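Local atomic coordinates of nucleoporin NUP82 (Chaetomium thermophilum, PDB entry 5CWW), a protein that probably serves as a structural component of the nuclear pore complex and as a docking site for transport factors, and is represented here by its N-terminal beta-propeller part. Residues Arg107-Pro112 with Phe156-Phe160; Leu132-Val137 with Val169-Val175; Asn378-Glu382 with Gly435-Ile439; Met491-Thr497 with Ala563-Asp569; Pro499-Tyr503 with Ile513-Val519. All blocks are in the same frame, centred on the assembly; numbering follows the deposited sequence.

Contact 1 (Arg107-Pro112 with Phe156-Phe160); sequences RIIKTP and FKPKF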
# COMPACT_ATOMS: atom_id res chain seq x y z
N ARG B 107 -5.24 -26.09 18.51
CA ARG B 107 -4.71 -26.92 17.43
C ARG B 107 -3.48 -26.27 16.82
O ARG B 107 -3.36 -25.05 16.80
CB ARG B 107 -5.77 -27.16 16.36
CG ARG B 107 -6.67 -28.36 16.60
CD ARG B 107 -5.92 -29.67 16.40
NE ARG B 107 -6.80 -30.74 15.93
CZ ARG B 107 -6.38 -31.90 15.45
NH1 ARG B 107 -5.08 -32.17 15.37
NH2 ARG B 107 -7.26 -32.81 15.04
N ILE B 108 -2.57 -27.10 16.31
CA ILE B 108 -1.37 -26.61 15.64
C ILE B 108 -1.58 -26.69 14.13
O ILE B 108 -2.14 -27.66 13.63
CB ILE B 108 -0.10 -27.42 16.05
CG1 ILE B 108 1.11 -26.50 16.14
CG2 ILE B 108 0.16 -28.60 15.11
CD1 ILE B 108 1.14 -25.66 17.40
N ILE B 109 -1.13 -25.65 13.42
CA ILE B 109 -1.17 -25.63 11.97
C ILE B 109 0.24 -25.54 11.41
O ILE B 109 0.81 -24.45 11.34
CB ILE B 109 -2.00 -24.45 11.41
CG1 ILE B 109 -3.32 -24.28 12.18
CG2 ILE B 109 -2.25 -24.64 9.92
CD1 ILE B 109 -4.26 -25.44 12.04
N LYS B 110 0.81 -26.67 11.02
CA LYS B 110 2.10 -26.66 10.35
C LYS B 110 1.92 -26.11 8.95
O LYS B 110 0.92 -26.38 8.28
CB LYS B 110 2.70 -28.07 10.31
CG LYS B 110 3.57 -28.41 11.51
CD LYS B 110 4.85 -27.59 11.54
CE LYS B 110 5.75 -27.98 12.70
NZ LYS B 110 6.97 -27.13 12.77
N THR B 111 2.89 -25.32 8.50
CA THR B 111 2.82 -24.65 7.21
C THR B 111 4.02 -25.04 6.35
O THR B 111 5.02 -25.55 6.86
CB THR B 111 2.80 -23.12 7.37
OG1 THR B 111 4.11 -22.65 7.69
CG2 THR B 111 1.83 -22.70 8.46
N PRO B 112 3.92 -24.81 5.03
CA PRO B 112 5.03 -25.13 4.12
C PRO B 112 6.01 -23.97 3.91
O PRO B 112 6.85 -24.05 3.02
CB PRO B 112 4.30 -25.46 2.82
CG PRO B 112 3.11 -24.56 2.84
CD PRO B 112 2.70 -24.45 4.29
N PHE B 156 -6.40 -34.14 10.17
CA PHE B 156 -6.32 -32.68 10.19
C PHE B 156 -5.15 -32.18 9.35
O PHE B 156 -4.01 -32.17 9.81
CB PHE B 156 -6.19 -32.19 11.63
CG PHE B 156 -6.23 -30.70 11.77
CD1 PHE B 156 -7.37 -29.98 11.45
CD2 PHE B 156 -5.12 -30.01 12.23
CE1 PHE B 156 -7.40 -28.61 11.57
CE2 PHE B 156 -5.15 -28.63 12.36
CZ PHE B 156 -6.29 -27.93 12.03
N LYS B 157 -5.45 -31.77 8.12
CA LYS B 157 -4.43 -31.29 7.19
C LYS B 157 -4.95 -30.12 6.36
O LYS B 157 -5.33 -30.30 5.20
CB LYS B 157 -3.96 -32.43 6.28
CG LYS B 157 -5.07 -33.24 5.61
CD LYS B 157 -4.52 -34.47 4.90
CE LYS B 157 -4.16 -35.58 5.88
NZ LYS B 157 -3.66 -36.80 5.19
N PRO B 158 -4.98 -28.92 6.95
CA PRO B 158 -5.44 -27.71 6.25
C PRO B 158 -4.67 -27.45 4.96
O PRO B 158 -3.44 -27.45 4.96
CB PRO B 158 -5.20 -26.60 7.28
CG PRO B 158 -5.21 -27.28 8.59
CD PRO B 158 -4.60 -28.63 8.35
N LYS B 159 -5.40 -27.21 3.88
CA LYS B 159 -4.79 -26.98 2.57
C LYS B 159 -4.12 -25.62 2.51
O LYS B 159 -4.69 -24.60 2.90
CB LYS B 159 -5.85 -27.10 1.47
CG LYS B 159 -5.33 -26.85 0.05
CD LYS B 159 -4.26 -27.87 -0.33
CE LYS B 159 -3.79 -27.67 -1.76
NZ LYS B 159 -2.70 -28.61 -2.12
N PHE B 160 -2.88 -25.61 2.01
CA PHE B 160 -2.13 -24.38 1.75
C PHE B 160 -1.86 -24.26 0.26
O PHE B 160 -1.36 -25.20 -0.37
CB PHE B 160 -0.81 -24.37 2.52
CG PHE B 160 -0.95 -24.01 3.97
CD1 PHE B 160 -1.35 -24.96 4.90
CD2 PHE B 160 -0.67 -22.73 4.41
CE1 PHE B 160 -1.47 -24.63 6.24
CE2 PHE B 160 -0.79 -22.39 5.74
CZ PHE B 160 -1.19 -23.34 6.66

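Contact 2 (Leu132-Val137 with Val169-Val175); sequences LTSHTV and VTSRSAV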
# COMPACT_ATOMS: atom_id res chain seq x y z
N LEU B 132 2.13 -14.57 4.93
CA LEU B 132 3.28 -13.90 4.33
C LEU B 132 4.57 -14.11 5.10
O LEU B 132 4.61 -13.95 6.33
CB LEU B 132 3.02 -12.40 4.20
CG LEU B 132 2.14 -11.92 3.05
CD1 LEU B 132 0.71 -12.40 3.20
CD2 LEU B 132 2.20 -10.40 2.97
N THR B 133 5.62 -14.47 4.38
CA THR B 133 6.98 -14.35 4.86
C THR B 133 7.48 -13.00 4.34
O THR B 133 6.67 -12.17 3.93
CB THR B 133 7.89 -15.49 4.38
OG1 THR B 133 7.96 -15.49 2.95
CG2 THR B 133 7.34 -16.83 4.85
N SER B 134 8.79 -12.80 4.33
CA SER B 134 9.34 -11.57 3.78
C SER B 134 9.09 -11.48 2.27
O SER B 134 8.87 -10.39 1.74
CB SER B 134 10.83 -11.47 4.07
OG SER B 134 11.52 -12.63 3.62
N HIS B 135 9.11 -12.62 1.59
CA HIS B 135 9.02 -12.66 0.13
C HIS B 135 7.90 -13.55 -0.41
O HIS B 135 7.44 -13.34 -1.54
CB HIS B 135 10.35 -13.13 -0.46
CG HIS B 135 11.45 -12.11 -0.37
ND1 HIS B 135 12.06 -11.78 0.82
CD2 HIS B 135 12.03 -11.34 -1.32
CE1 HIS B 135 12.98 -10.86 0.59
NE2 HIS B 135 12.98 -10.58 -0.70
N THR B 136 7.48 -14.54 0.37
CA THR B 136 6.53 -15.54 -0.12
C THR B 136 5.12 -15.31 0.40
O THR B 136 4.92 -14.66 1.42
CB THR B 136 6.97 -16.97 0.27
OG1 THR B 136 6.91 -17.13 1.69
CG2 THR B 136 8.39 -17.25 -0.21
N VAL B 137 4.14 -15.86 -0.33
CA VAL B 137 2.74 -15.74 0.04
C VAL B 137 2.04 -17.09 -0.13
O VAL B 137 2.03 -17.66 -1.22
CB VAL B 137 2.01 -14.68 -0.80
CG1 VAL B 137 0.56 -14.53 -0.34
CG2 VAL B 137 2.72 -13.34 -0.73
N VAL B 169 8.86 -14.65 -4.59
CA VAL B 169 9.97 -15.55 -4.30
C VAL B 169 11.13 -14.76 -3.70
O VAL B 169 11.21 -13.54 -3.87
CB VAL B 169 10.45 -16.27 -5.59
CG1 VAL B 169 11.38 -17.42 -5.26
CG2 VAL B 169 9.26 -16.79 -6.37
N THR B 170 12.02 -15.45 -3.00
CA THR B 170 13.16 -14.80 -2.36
C THR B 170 14.11 -14.16 -3.37
O THR B 170 14.89 -13.27 -3.01
CB THR B 170 13.95 -15.80 -1.50
OG1 THR B 170 14.23 -16.98 -2.27
CG2 THR B 170 13.16 -16.19 -0.26
N SER B 171 14.05 -14.59 -4.62
CA SER B 171 14.93 -14.05 -5.66
C SER B 171 14.34 -12.80 -6.31
O SER B 171 14.98 -12.19 -7.16
CB SER B 171 15.21 -15.11 -6.73
OG SER B 171 14.02 -15.55 -7.37
N ARG B 172 13.12 -12.43 -5.91
CA ARG B 172 12.47 -11.23 -6.44
C ARG B 172 12.17 -10.24 -5.32
O ARG B 172 12.63 -10.42 -4.19
CB ARG B 172 11.17 -11.61 -7.17
CG ARG B 172 11.37 -12.44 -8.42
CD ARG B 172 11.88 -11.60 -9.59
NE ARG B 172 11.06 -11.80 -10.79
CZ ARG B 172 10.15 -10.94 -11.25
NH1 ARG B 172 9.92 -9.79 -10.62
NH2 ARG B 172 9.47 -11.23 -12.35
N SER B 173 11.41 -9.20 -5.63
CA SER B 173 11.13 -8.14 -4.66
C SER B 173 10.28 -8.65 -3.50
O SER B 173 9.34 -9.42 -3.70
CB SER B 173 10.44 -6.97 -5.35
OG SER B 173 10.23 -5.90 -4.44
N ALA B 174 10.61 -8.20 -2.30
CA ALA B 174 9.88 -8.59 -1.09
C ALA B 174 8.42 -8.14 -1.11
O ALA B 174 8.09 -7.10 -1.68
CB ALA B 174 10.57 -8.04 0.14
N VAL B 175 7.55 -8.93 -0.48
CA VAL B 175 6.14 -8.59 -0.36
C VAL B 175 5.93 -7.71 0.87
O VAL B 175 6.42 -8.01 1.96
CB VAL B 175 5.24 -9.85 -0.28
CG1 VAL B 175 5.59 -10.71 0.92
CG2 VAL B 175 3.77 -9.45 -0.27
O HOH W 1 6.01 -9.67 4.29
O HOH W 2 7.33 -11.17 -3.17

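Contact 3 (Asn378-Glu382 with Gly435-Ile439); sequences NPEDE and GQVKI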
# COMPACT_ATOMS: atom_id res chain seq x y z
N ASN B 378 1.39 21.07 6.04
CA ASN B 378 2.30 20.08 6.60
C ASN B 378 3.24 20.73 7.61
O ASN B 378 3.67 21.87 7.41
CB ASN B 378 3.11 19.41 5.49
CG ASN B 378 3.91 18.22 5.98
OD1 ASN B 378 3.35 17.17 6.26
ND2 ASN B 378 5.22 18.39 6.07
N PRO B 379 3.56 20.03 8.71
CA PRO B 379 4.56 20.57 9.64
C PRO B 379 5.89 20.82 8.95
O PRO B 379 6.32 20.01 8.13
CB PRO B 379 4.69 19.46 10.70
CG PRO B 379 3.42 18.71 10.62
CD PRO B 379 2.99 18.76 9.19
N GLU B 380 6.52 21.95 9.27
CA GLU B 380 7.80 22.29 8.65
C GLU B 380 8.95 21.77 9.50
O GLU B 380 8.80 21.53 10.70
CB GLU B 380 7.91 23.81 8.47
CG GLU B 380 7.72 24.62 9.75
CD GLU B 380 7.78 26.12 9.50
OE1 GLU B 380 7.84 26.53 8.33
OE2 GLU B 380 7.75 26.88 10.49
N ASP B 381 10.10 21.57 8.85
CA ASP B 381 11.30 21.08 9.52
C ASP B 381 11.10 19.70 10.14
O ASP B 381 11.54 19.44 11.26
CB ASP B 381 11.77 22.07 10.59
CG ASP B 381 12.05 23.45 10.02
OD1 ASP B 381 12.37 23.54 8.82
OD2 ASP B 381 11.95 24.44 10.77
N GLU B 382 10.44 18.81 9.40
CA GLU B 382 10.29 17.43 9.84
C GLU B 382 11.63 16.70 9.77
O GLU B 382 12.41 16.92 8.85
CB GLU B 382 9.26 16.69 8.97
CG GLU B 382 7.81 17.08 9.25
CD GLU B 382 6.83 16.30 8.39
OE1 GLU B 382 5.78 15.88 8.92
OE2 GLU B 382 7.11 16.11 7.18
N GLY B 435 7.10 6.93 14.92
CA GLY B 435 5.85 6.70 15.60
C GLY B 435 4.92 7.90 15.49
O GLY B 435 3.83 7.90 16.04
N GLN B 436 5.38 8.93 14.78
CA GLN B 436 4.55 10.09 14.50
C GLN B 436 3.33 9.68 13.68
O GLN B 436 3.45 8.91 12.73
CB GLN B 436 5.35 11.16 13.74
CG GLN B 436 4.54 12.40 13.34
CD GLN B 436 5.19 13.18 12.21
OE1 GLN B 436 5.01 12.87 11.03
NE2 GLN B 436 5.94 14.21 12.57
N VAL B 437 2.17 10.20 14.07
CA VAL B 437 0.93 9.96 13.35
C VAL B 437 0.45 11.27 12.73
O VAL B 437 0.46 12.31 13.38
CB VAL B 437 -0.17 9.39 14.26
CG1 VAL B 437 -1.47 9.19 13.48
CG2 VAL B 437 0.28 8.08 14.87
N LYS B 438 0.01 11.20 11.48
CA LYS B 438 -0.50 12.36 10.77
C LYS B 438 -1.89 12.06 10.25
O LYS B 438 -2.10 11.08 9.54
CB LYS B 438 0.45 12.74 9.63
CG LYS B 438 0.18 14.11 9.03
CD LYS B 438 1.23 14.49 8.00
CE LYS B 438 2.58 14.79 8.66
NZ LYS B 438 3.65 14.97 7.65
N ILE B 439 -2.85 12.91 10.62
CA ILE B 439 -4.24 12.75 10.21
C ILE B 439 -4.55 13.76 9.11
O ILE B 439 -4.55 14.97 9.35
CB ILE B 439 -5.21 12.95 11.39
CG1 ILE B 439 -4.81 12.06 12.57
CG2 ILE B 439 -6.65 12.66 10.95
CD1 ILE B 439 -4.77 10.58 12.25

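Contact 4 (Met491-Thr497 with Ala563-Asp569); sequences MFSEDAT and AAATSID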
# COMPACT_ATOMS: atom_id res chain seq x y z
N MET B 491 2.92 -0.16 13.48
CA MET B 491 1.83 -0.65 12.64
C MET B 491 0.47 -0.09 13.07
O MET B 491 0.21 0.08 14.25
CB MET B 491 1.77 -2.18 12.69
CG MET B 491 3.04 -2.87 12.24
SD MET B 491 3.02 -4.63 12.64
CE MET B 491 3.35 -4.56 14.40
N PHE B 492 -0.39 0.17 12.09
CA PHE B 492 -1.79 0.50 12.36
C PHE B 492 -2.61 -0.78 12.54
O PHE B 492 -2.29 -1.82 11.96
CB PHE B 492 -2.39 1.32 11.22
CG PHE B 492 -2.07 2.79 11.28
CD1 PHE B 492 -2.24 3.51 12.44
CD2 PHE B 492 -1.60 3.45 10.15
CE1 PHE B 492 -1.95 4.87 12.49
CE2 PHE B 492 -1.31 4.80 10.19
CZ PHE B 492 -1.49 5.51 11.36
N SER B 493 -3.65 -0.69 13.36
CA SER B 493 -4.64 -1.76 13.48
C SER B 493 -6.03 -1.14 13.62
O SER B 493 -6.19 -0.16 14.34
CB SER B 493 -4.35 -2.65 14.68
OG SER B 493 -3.05 -3.20 14.62
N GLU B 494 -7.02 -1.72 12.94
CA GLU B 494 -8.37 -1.19 13.01
C GLU B 494 -9.05 -1.62 14.31
O GLU B 494 -8.76 -2.68 14.86
CB GLU B 494 -9.20 -1.64 11.81
CG GLU B 494 -10.62 -1.07 11.79
CD GLU B 494 -11.38 -1.40 10.52
OE1 GLU B 494 -10.80 -2.04 9.62
OE2 GLU B 494 -12.56 -1.00 10.43
N ASP B 495 -9.97 -0.78 14.79
CA ASP B 495 -10.78 -1.11 15.96
C ASP B 495 -12.07 -1.78 15.52
O ASP B 495 -12.73 -1.33 14.58
CB ASP B 495 -11.09 0.15 16.77
CG ASP B 495 -11.94 -0.14 17.99
OD1 ASP B 495 -13.18 -0.15 17.86
OD2 ASP B 495 -11.36 -0.35 19.08
N ALA B 496 -12.42 -2.87 16.19
CA ALA B 496 -13.58 -3.68 15.82
C ALA B 496 -14.92 -2.96 15.98
O ALA B 496 -15.89 -3.31 15.31
CB ALA B 496 -13.59 -4.96 16.64
N THR B 497 -14.97 -1.96 16.85
CA THR B 497 -16.24 -1.32 17.19
C THR B 497 -16.50 -0.04 16.38
O THR B 497 -17.65 0.36 16.22
CB THR B 497 -16.32 -0.96 18.69
OG1 THR B 497 -15.46 0.15 18.97
CG2 THR B 497 -15.92 -2.15 19.55
N ALA B 563 3.29 -8.19 18.33
CA ALA B 563 2.34 -8.51 17.27
C ALA B 563 1.35 -7.36 17.15
O ALA B 563 0.89 -6.81 18.16
CB ALA B 563 1.63 -9.81 17.56
N ALA B 564 1.03 -6.98 15.91
CA ALA B 564 0.08 -5.90 15.66
C ALA B 564 -1.20 -6.14 16.43
O ALA B 564 -1.75 -7.24 16.42
CB ALA B 564 -0.21 -5.79 14.17
N ALA B 565 -1.66 -5.10 17.12
CA ALA B 565 -2.84 -5.18 17.97
C ALA B 565 -4.05 -5.70 17.20
O ALA B 565 -4.30 -5.28 16.07
CB ALA B 565 -3.15 -3.83 18.59
N THR B 566 -4.78 -6.62 17.81
CA THR B 566 -5.99 -7.18 17.21
C THR B 566 -7.18 -6.88 18.10
O THR B 566 -7.27 -7.37 19.23
CB THR B 566 -5.86 -8.70 17.01
OG1 THR B 566 -4.66 -8.99 16.28
CG2 THR B 566 -7.06 -9.24 16.26
N SER B 567 -8.10 -6.05 17.60
CA SER B 567 -9.27 -5.65 18.37
C SER B 567 -10.37 -6.69 18.27
O SER B 567 -10.69 -7.17 17.19
CB SER B 567 -9.78 -4.29 17.88
OG SER B 567 -10.81 -3.81 18.73
N ILE B 568 -10.95 -7.03 19.42
CA ILE B 568 -12.02 -8.02 19.50
C ILE B 568 -13.16 -7.50 20.37
O ILE B 568 -12.93 -7.01 21.47
CB ILE B 568 -11.51 -9.36 20.07
CG1 ILE B 568 -10.19 -9.74 19.39
CG2 ILE B 568 -12.58 -10.44 19.91
CD1 ILE B 568 -9.71 -11.16 19.64
N ASP B 569 -14.38 -7.62 19.86
CA ASP B 569 -15.57 -7.20 20.60
C ASP B 569 -16.61 -8.30 20.57
O ASP B 569 -17.49 -8.32 19.72
CB ASP B 569 -16.15 -5.91 20.02
CG ASP B 569 -17.34 -5.39 20.82
OD1 ASP B 569 -17.37 -5.60 22.05
OD2 ASP B 569 -18.25 -4.79 20.21
O HOH W 3 -7.55 -4.95 14.98

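Contact 5 (Pro499-Tyr503 with Ile513-Val519); sequences PYSFY and ISLTPWV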
# COMPACT_ATOMS: atom_id res chain seq x y z
N PRO B 499 -14.72 2.43 12.90
CA PRO B 499 -13.61 2.69 11.96
C PRO B 499 -12.80 3.92 12.37
O PRO B 499 -11.64 4.04 11.97
CB PRO B 499 -14.32 2.95 10.63
CG PRO B 499 -15.75 2.56 10.83
CD PRO B 499 -16.03 2.70 12.28
N TYR B 500 -13.40 4.80 13.16
CA TYR B 500 -12.78 6.07 13.51
C TYR B 500 -11.91 5.95 14.75
O TYR B 500 -11.38 6.95 15.24
CB TYR B 500 -13.85 7.15 13.68
CG TYR B 500 -14.55 7.45 12.38
CD1 TYR B 500 -13.94 8.23 11.41
CD2 TYR B 500 -15.81 6.92 12.11
CE1 TYR B 500 -14.57 8.49 10.21
CE2 TYR B 500 -16.45 7.18 10.91
CZ TYR B 500 -15.82 7.97 9.96
OH TYR B 500 -16.45 8.23 8.77
N SER B 501 -11.78 4.73 15.26
CA SER B 501 -10.77 4.42 16.26
C SER B 501 -9.80 3.41 15.68
O SER B 501 -10.17 2.62 14.82
CB SER B 501 -11.42 3.89 17.54
OG SER B 501 -12.19 4.90 18.18
N PHE B 502 -8.56 3.43 16.15
CA PHE B 502 -7.55 2.49 15.67
C PHE B 502 -6.36 2.47 16.62
O PHE B 502 -6.27 3.28 17.54
CB PHE B 502 -7.10 2.86 14.25
CG PHE B 502 -6.70 4.31 14.09
CD1 PHE B 502 -7.65 5.28 13.84
CD2 PHE B 502 -5.37 4.68 14.18
CE1 PHE B 502 -7.29 6.60 13.68
CE2 PHE B 502 -5.00 6.00 14.03
CZ PHE B 502 -5.96 6.97 13.78
N TYR B 503 -5.45 1.52 16.39
CA TYR B 503 -4.31 1.32 17.28
C TYR B 503 -2.98 1.48 16.56
O TYR B 503 -2.88 1.30 15.35
CB TYR B 503 -4.39 -0.07 17.91
CG TYR B 503 -5.68 -0.30 18.63
CD1 TYR B 503 -5.85 0.10 19.94
CD2 TYR B 503 -6.75 -0.93 17.99
CE1 TYR B 503 -7.04 -0.10 20.60
CE2 TYR B 503 -7.95 -1.14 18.65
CZ TYR B 503 -8.08 -0.72 19.96
OH TYR B 503 -9.27 -0.92 20.63
N ILE B 513 -6.13 5.27 19.60
CA ILE B 513 -6.41 6.57 19.00
C ILE B 513 -7.86 6.61 18.54
O ILE B 513 -8.38 5.61 18.04
CB ILE B 513 -5.49 6.87 17.79
CG1 ILE B 513 -4.02 6.88 18.22
CG2 ILE B 513 -5.86 8.19 17.13
CD1 ILE B 513 -3.04 6.84 17.06
N SER B 514 -8.51 7.76 18.71
CA SER B 514 -9.87 7.93 18.21
C SER B 514 -10.12 9.33 17.66
O SER B 514 -9.69 10.32 18.24
CB SER B 514 -10.89 7.65 19.30
OG SER B 514 -12.18 8.00 18.84
N LEU B 515 -10.83 9.39 16.53
CA LEU B 515 -11.15 10.65 15.87
C LEU B 515 -12.57 11.11 16.18
O LEU B 515 -13.00 12.15 15.69
CB LEU B 515 -10.96 10.51 14.36
CG LEU B 515 -9.64 9.86 13.94
CD1 LEU B 515 -9.52 9.84 12.42
CD2 LEU B 515 -8.46 10.59 14.56
N THR B 516 -13.29 10.33 16.98
CA THR B 516 -14.61 10.74 17.45
C THR B 516 -14.47 11.44 18.80
O THR B 516 -13.53 11.17 19.54
CB THR B 516 -15.56 9.54 17.60
OG1 THR B 516 -15.08 8.66 18.63
CG2 THR B 516 -15.68 8.78 16.29
N PRO B 517 -15.41 12.35 19.13
CA PRO B 517 -16.56 12.76 18.31
C PRO B 517 -16.22 13.85 17.30
O PRO B 517 -17.13 14.36 16.64
CB PRO B 517 -17.54 13.28 19.36
CG PRO B 517 -16.68 13.83 20.43
CD PRO B 517 -15.46 12.94 20.48
N TRP B 518 -14.94 14.19 17.16
CA TRP B 518 -14.54 15.31 16.32
C TRP B 518 -14.99 15.16 14.86
O TRP B 518 -15.38 16.14 14.23
CB TRP B 518 -13.03 15.49 16.35
CG TRP B 518 -12.54 16.40 15.28
CD1 TRP B 518 -12.51 17.76 15.31
CD2 TRP B 518 -12.04 16.01 13.99
NE1 TRP B 518 -12.01 18.24 14.12
CE2 TRP B 518 -11.72 17.19 13.29
CE3 TRP B 518 -11.84 14.78 13.36
CZ2 TRP B 518 -11.20 17.17 12.00
CZ3 TRP B 518 -11.32 14.76 12.08
CH2 TRP B 518 -11.01 15.95 11.42
N VAL B 519 -14.94 13.94 14.33
CA VAL B 519 -15.34 13.71 12.95
C VAL B 519 -16.85 13.90 12.79
O VAL B 519 -17.32 14.33 11.73
CB VAL B 519 -14.96 12.29 12.45
CG1 VAL B 519 -13.46 12.15 12.33
CG2 VAL B 519 -15.54 11.21 13.37

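Contact 1 (Arg107-Pro112 with Phe156-Phe160)
The guanidinium of Arg107 lies flat on one face of the Phe156 ring, giving a charged end to a seam that is otherwise mostly apolar. The two planes are 24° apart, and Arg107 CZ stands 4.4 Å from the Phe156 ring centroid in an off-centre cation-pi contact, with NH2 passing over Phe156 CB. Pro158 CD covers the opposite face of this ring. At the ring's edge Ile109 CD1 comes within 3.2 Å of Phe156 CZ, a tight approach, while Ile108 O sits in the ring plane. Ile109 also serves a second ring: its CG2 branch, anti to the backbone N, meets the edge of Phe160 3.7 Å from CZ. Pro112 lies over a face of that ring, its CD 4.0 Å from the Phe160 centroid in a CH-pi contact.

Farther out, Arg107 NE is hydrogen-bonded to His147 O, which helps to orient the guanidinium, and Thr111 OG1 bonds to Lys62 O. Backbone bonds tie Arg107 to Trp66 and Ile109 to Ile64 in strand 63-68. Strand 106-110 is outermost in its sheet and 156-160 leads into the outermost strand of the next, consistent with side-chain packing between successive blades of a beta propeller.

Contact 2 (Leu132-Val137 with Val169-Val175)
His135 and Ala174 meet face on: Ala174 CB stands over the imidazole, 3.7 Å from the ring centroid, in a CH-pi contact. With CG anti to its carbonyl carbon (chi1 -72°), His135 sends its ring into the bend of 169-175, where Arg172 O lies at the ring edge, 3.1 Å from His135 CD2. Ser134 OG reaches the same ring in its plane, 3.0 Å from His135 ND1, and this hydrogen bond helps to fix the ring's rotation. The bend itself is a type I turn from Val169 to Arg172.

Val175 puts CG1 between its backbone N and carbonyl carbon (chi1 60°), close to the 133-134 backbone, and thereby directs CG2 to Leu132 CD2, 3.7 Å away, and to Val137 CG2. The one direct hydrogen bond across is Val175 N to Ser134 O, 3.0 Å and clearly bent at 137°. A water adds a bridge, donating to both Thr133 O and Val175 O. Within the first loop, Thr133 OG1 accepts from Thr136 N at 2.8 Å, an ST motif.

The loop 132-137 joins strands 128-132 and 137-141, whereas 169-175 leads into strand 175-180 of the following sheet and is also tied to the loop after strand 189-194, by Ser173 OG to Asp196 N and by a backbone bond between Ala174 and Glu195.

Contact 3 (Asn378-Glu382 with Gly435-Ile439)
Lys438 sets CG anti to its backbone N (chi1 -167°), stays extended through the next bond and then bends at chi3 (-71°), a course that delivers NZ between Asn378 and Glu382. Asn378 comes to meet it across the line of the lysine chain, its own CG anti to the backbone N, whereas Glu382 approaches from the opposite direction.

Two short bonds grip the ammonium. Lys438 NZ donates to Asn378 OD1 at 2.6 Å, in the carbonyl plane and on a lone pair, with a C=O...N angle of 142°. It also forms a salt bridge with Glu382 OE1, again at 2.6 Å, using the syn lone pair of that oxygen. The triangle is closed within 378-382: Asn378 ND2 donates to Glu382 OE2 at 3.2 Å and is almost straight, although it meets the carboxylate from above its plane. Each group therefore orients the other two, and the nearby carboxylate is likely to favour the charged lysine. Pro379 CD packs on Lys438 CE at 4.0 Å. A methionine in place of Lys438 would probably leave the Glu382 carboxylate without its charge mate and Asn378 OD1 without this donor.

Pro379 and Lys438 both rest on Thr475 of strand 469-476, and Pro379 also packs on an apolar side chain of another protein chain. The arrangement is a largely buried salt bridge, with an amide hydrogen-bonded to both charged groups, joining the loop between strand 374-376 and helix 384-387 to strand 437-441 within a propeller sheet.

Contact 4 (Met491-Thr497 with Ala563-Asp569)
Met491-Thr497 and Ala563-Asp569 run side by side in nearly the same direction, 7° apart, in a buried contact between the outermost strands of two different sheets. Side chains and a water, in place of paired backbones, join them.

At one end Met491 lays its thioether against Ala564, with SD 3.8 Å from Ala564 CB, the bend at chi3 (-76°) turning the terminal CE toward the Ala564 backbone. Next along, Ser493 OG lies 2.8 Å from Ala565 O, at best a weak bond, since the hydroxyl proton could also turn to a different acceptor. The middle is bridged by a water that donates to Glu494 O at 2.6 Å and accepts from Ser567 N at 2.9 Å. Ser567 has its OG anti to the backbone N (chi1 -172°), from where it accepts from Ala496 N at 3.2 Å along an almost straight line.

Asp495 shapes the far end. Its OD1 takes Thr497 N in an Asx turn and, on the syn lone pair, Thr497 OG1 at 2.6 Å, while OD2 bonds to Tyr575 OH. Thr497 CG2 then crosses Asp569 near OD2, 3.6 Å away.

Strands 491-494 and 566-570 are each first in the order of their sheets. Their near-parallel course, without continuous backbone pairing, is consistent with the innermost strands of neighbouring blades around the axis of a beta propeller.

Contact 5 (Pro499-Tyr503 with Ile513-Val519)
Phe502 and Ile513 form an antiparallel hydrogen-bonded pair, with Ser501 and Ser514 the adjoining non-hydrogen-bonded pair, and Leu515 N extends the pairing with a bond to Tyr500 O, 2.8 Å long and nearly along the C=O axis. On one face of this hairpin Phe502 holds CG between its backbone N and carbonyl carbon (chi1 51°), which folds the ring over Ile513: Ile513 CB lies 4.1 Å from the Phe502 centroid in a CH-pi contact. Leu515 CG meets the edge of the same ring, 4.0 Å from Phe502 CE1.

Past the strand end, Val519 CG2 stands over a face of Tyr500, 4.2 Å from its centroid, and Thr516 CG2 touches Tyr500 CB. The other face carries the serines. Ser514 OG donates weakly to Ser501 OG, whose stronger partner is Tyr512 OH, and accepts from Thr516 OG1 at 3.0 Å and from Thr516 N, the latter making an ST turn. Were Ser514 replaced by alanine, Thr516 OG1 and N would probably lose this acceptor and the turn would be less firmly set.

The turn leads through Pro517, the N-cap, into helix 518-526; Ile427 of strand 427-432 packs on Tyr500, Leu515 and Val519, and strand 491-494 flanks the hairpin through Ser493 and Tyr503.

The five contacts illustrate how chemistry follows place in a propeller. Contacts 3, 4 and 5 are buried and adjoin one another: Val437 and Ile439 of contact 3 pack on Phe492, Phe502, Ile513 and Leu515. Contacts 4 and 5 share a sheet, in which strands 491-494 and 501-506 are neighbours and Tyr503 OH makes a weak hydrogen bond to Asp495 OD2. Contacts 1 and 2 are only partly buried and do not touch each other, their centres about 20 Å apart. Only contact 5 has true strand pairing; contact 1 relies on a guanidinium-aromatic stack and apolar packing against two rings, contact 2 on a loop-held imidazole, contact 3 on a salt bridge backed by an amide, and contact 4 on serines and water.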